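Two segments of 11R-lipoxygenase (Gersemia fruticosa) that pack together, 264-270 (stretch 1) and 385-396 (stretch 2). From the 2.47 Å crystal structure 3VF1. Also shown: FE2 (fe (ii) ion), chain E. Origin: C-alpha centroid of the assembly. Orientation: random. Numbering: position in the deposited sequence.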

# COMPACT_ATOMS: atom_id res chain seq x y z
N GLY A 264 -1.62 15.69 5.20
CA GLY A 264 -0.66 14.95 6.00
C GLY A 264 -0.55 13.53 5.49
O GLY A 264 -0.31 13.30 4.31
N SER A 265 -0.73 12.57 6.39
CA SER A 265 -0.66 11.16 6.02
C SER A 265 -2.01 10.45 6.18
O SER A 265 -2.12 9.26 5.90
N ASN A 266 -3.02 11.18 6.63
CA ASN A 266 -4.33 10.59 6.90
C ASN A 266 -5.48 11.54 6.59
O ASN A 266 -6.00 12.20 7.48
N PRO A 267 -5.88 11.60 5.31
CA PRO A 267 -6.97 12.47 4.84
C PRO A 267 -8.31 11.73 4.75
O PRO A 267 -9.13 12.08 3.91
N GLU A 268 -8.52 10.74 5.62
CA GLU A 268 -9.70 9.88 5.51
C GLU A 268 -10.80 10.19 6.53
O GLU A 268 -11.87 9.58 6.48
N VAL A 269 -10.56 11.12 7.44
CA VAL A 269 -11.46 11.31 8.57
C VAL A 269 -12.34 12.55 8.48
O VAL A 269 -13.55 12.47 8.68
N ILE A 270 -11.74 13.70 8.18
CA ILE A 270 -12.48 14.95 8.18
C ILE A 270 -13.63 14.93 7.18
O ILE A 270 -13.51 14.36 6.10
N GLN A 385 -3.37 6.92 15.89
CA GLN A 385 -3.85 5.56 16.12
C GLN A 385 -4.63 5.12 14.89
O GLN A 385 -4.43 4.02 14.36
N TYR A 386 -5.51 6.00 14.43
CA TYR A 386 -6.36 5.72 13.27
C TYR A 386 -5.51 5.51 12.02
O TYR A 386 -5.73 4.56 11.27
N HIS A 387 -4.54 6.39 11.79
CA HIS A 387 -3.74 6.33 10.58
C HIS A 387 -2.92 5.05 10.47
O HIS A 387 -2.92 4.39 9.44
N GLN A 388 -2.22 4.71 11.55
CA GLN A 388 -1.31 3.57 11.53
C GLN A 388 -2.04 2.25 11.32
O GLN A 388 -1.65 1.45 10.47
N MET A 389 -3.10 2.03 12.09
CA MET A 389 -3.78 0.74 12.09
C MET A 389 -4.85 0.61 11.02
O MET A 389 -4.99 -0.44 10.39
N ILE A 390 -5.62 1.68 10.80
CA ILE A 390 -6.75 1.62 9.87
C ILE A 390 -6.39 2.13 8.48
O ILE A 390 -6.55 1.41 7.49
N THR A 391 -5.92 3.36 8.40
CA THR A 391 -5.63 3.99 7.11
C THR A 391 -4.50 3.29 6.37
O THR A 391 -4.56 3.11 5.16
N HIS A 392 -3.46 2.90 7.11
CA HIS A 392 -2.28 2.31 6.48
C HIS A 392 -2.34 0.78 6.44
O HIS A 392 -2.51 0.19 5.38
N LEU A 393 -2.19 0.15 7.60
CA LEU A 393 -2.08 -1.31 7.65
C LEU A 393 -3.34 -2.02 7.13
O LEU A 393 -3.26 -2.81 6.19
N LEU A 394 -4.49 -1.74 7.72
CA LEU A 394 -5.72 -2.42 7.32
C LEU A 394 -6.14 -2.09 5.90
O LEU A 394 -6.22 -2.97 5.04
N ARG A 395 -6.41 -0.81 5.64
CA ARG A 395 -7.06 -0.40 4.41
C ARG A 395 -6.16 -0.44 3.17
O ARG A 395 -6.64 -0.32 2.05
N CYS A 396 -4.86 -0.61 3.38
CA CYS A 396 -3.93 -0.77 2.25
C CYS A 396 -3.32 -2.17 2.25
O CYS A 396 -3.56 -2.96 1.33

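A loop without regular secondary structure, 264-270, lies against one side of a helix, 385-396, whose wider pi-type turn spans 387-396. From the helix, Tyr386, His387, Thr391 and Arg395 direct their CA-to-CB bonds toward the loop; from the loop, Asn266, Glu268 and Val269 answer them. Ser265 points sideways and Pro267 away, while Gly264 makes no contact.

A cluster of polar contacts is centred on Thr391. Thr391 (chi1 m) places its hydroxyl between two acceptors: OG1 lies 2.9 Å from Asn266 OD1 and 3.1 Å from Glu268 OE1. Its single proton can serve either oxygen, and the geometry does not choose between them. Threonine is short and branched, which suits this place: Thr391 brings its hydroxyl to the loop while Thr391 CG2 stays 4.3 Å from Ser265 O. Asn266 (chi1 t) also braces its own loop, for OD1 accepts a weak hydrogen bond from the backbone, 3.5 Å from Glu268 N.

The charged pair lies further along the helix. Glu268, with chi1 m and chi2 t, extends its carboxylate far enough to meet both Thr391 and Arg395. Glu268 OE2 forms a salt bridge with Arg395, 3.4 Å from Arg395 NE; the hydrogen bond within it is weak, and the carboxylate oxygen sits at the edge of the guanidinium, near its plane. Arg395 (m, t, p for chi1 to chi3) has the length to reach this partner, and its NH1 and NH2 are hydrogen-bonded elsewhere in the structure. A water adds a further link: water 1 donates to Glu268 OE1 at 2.8 Å and lies 2.6 Å from Tyr386 OH, so the carboxylate and the phenol hydroxyl are bridged; Glu268 OE1 also lies at the ring edge, 4.2 Å from Tyr386 CE1.

Aromatic and apolar packing completes the contact. Tyr386 (chi1 t) offers one ring face to Val269 (chi1 t), whose methyl CG2 stands 3.9 Å from the ring centroid, almost along the ring normal, in a CH-pi contact. Tyrosine suits this site because its broad face takes the methyl while its hydroxyl reaches the water. Asn266 ND2 approaches the same ring obliquely, 3.6 Å from Tyr386 CD1. Beside it, His387 (chi1 t) packs its CB 3.7 Å from Asn266 CB, and its NE2 lies 3.5 Å from Ser265 CB; both imidazole nitrogens are hydrogen-bonded elsewhere.

His392 (chi1 t), whose CA-to-CB bond points sideways, does not touch the loop. His392 NE2 instead binds the iron, 2.3 Å from FE, alongside water 2 and ligands from elsewhere in the structure.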

# COMPACT_ATOMS: atom_id res chain seq x y z
CB SER A 265 0.40 10.45 6.86
OG SER A 265 1.68 10.98 6.61
CB ASN A 266 -4.41 10.15 8.36
CG ASN A 266 -5.72 9.47 8.69
OD1 ASN A 266 -6.44 9.02 7.80
ND2 ASN A 266 -6.03 9.38 9.97
CB PRO A 267 -6.50 12.86 3.45
CG PRO A 267 -5.78 11.64 2.96
CD PRO A 267 -5.18 10.96 4.18
CB GLU A 268 -9.29 8.42 5.68
CG GLU A 268 -8.56 7.83 4.48
CD GLU A 268 -8.45 6.32 4.57
OE1 GLU A 268 -8.47 5.78 5.70
OE2 GLU A 268 -8.35 5.66 3.51
CB VAL A 269 -10.67 11.35 9.90
CG1 VAL A 269 -11.63 11.47 11.08
CG2 VAL A 269 -9.81 10.10 10.04
CB ILE A 270 -11.56 16.16 7.88
CG1 ILE A 270 -12.31 17.46 8.14
CG2 ILE A 270 -11.06 16.10 6.44
CD1 ILE A 270 -11.41 18.68 8.23
CB GLN A 385 -4.77 5.50 17.34
CG GLN A 385 -4.29 6.24 18.58
CD GLN A 385 -2.90 5.82 19.02
OE1 GLN A 385 -2.68 4.67 19.40
NE2 GLN A 385 -1.95 6.75 18.97
CB TYR A 386 -7.32 6.89 13.06
CG TYR A 386 -8.44 6.61 12.08
CD1 TYR A 386 -8.19 6.55 10.71
CD2 TYR A 386 -9.74 6.41 12.51
CE1 TYR A 386 -9.21 6.30 9.81
CE2 TYR A 386 -10.77 6.16 11.62
CZ TYR A 386 -10.49 6.11 10.27
OH TYR A 386 -11.51 5.86 9.38
CB HIS A 387 -2.80 7.53 10.49
CG HIS A 387 -1.73 7.38 9.45
ND1 HIS A 387 -0.41 7.14 9.77
CD2 HIS A 387 -1.79 7.40 8.10
CE1 HIS A 387 0.30 7.03 8.66
NE2 HIS A 387 -0.51 7.19 7.63
CB GLN A 388 -0.51 3.51 12.83
CG GLN A 388 0.52 4.62 12.98
CD GLN A 388 1.61 4.54 11.92
OE1 GLN A 388 1.89 3.48 11.37
NE2 GLN A 388 2.24 5.68 11.64
CB MET A 389 -4.39 0.47 13.47
CG MET A 389 -3.39 0.54 14.61
SD MET A 389 -1.86 -0.35 14.26
CE MET A 389 -2.48 -1.97 13.83
CB ILE A 390 -7.96 2.40 10.41
CG1 ILE A 390 -8.53 1.69 11.64
CG2 ILE A 390 -9.03 2.53 9.33
CD1 ILE A 390 -9.70 2.41 12.29
CB THR A 391 -5.28 5.47 7.27
OG1 THR A 391 -6.35 6.15 7.93
CG2 THR A 391 -5.03 6.11 5.90
CB HIS A 392 -1.00 2.76 7.18
CG HIS A 392 0.24 2.17 6.60
ND1 HIS A 392 1.22 1.58 7.37
CD2 HIS A 392 0.67 2.07 5.31
CE1 HIS A 392 2.20 1.15 6.59
NE2 HIS A 392 1.88 1.44 5.33
CB LEU A 393 -1.75 -1.78 9.06
CG LEU A 393 -0.33 -1.42 9.52
CD1 LEU A 393 -0.10 -1.83 10.97
CD2 LEU A 393 0.71 -2.08 8.62
CB LEU A 394 -6.86 -2.10 8.28
CG LEU A 394 -8.21 -2.69 7.85
CD1 LEU A 394 -8.12 -4.21 7.77
CD2 LEU A 394 -9.33 -2.27 8.79
CB ARG A 395 -7.68 0.99 4.58
CG ARG A 395 -8.91 1.00 5.47
CD ARG A 395 -9.57 2.37 5.53
NE ARG A 395 -10.07 2.80 4.23
CZ ARG A 395 -11.23 2.41 3.70
NH1 ARG A 395 -12.02 1.57 4.35
NH2 ARG A 395 -11.60 2.87 2.51
CB CYS A 396 -2.82 0.28 2.28
SG CYS A 396 -3.36 1.96 1.88
FE FE2 E . 3.23 0.29 3.89
O HOH W 1 -10.99 5.36 6.92
O HOH W 2 5.10 0.51 5.30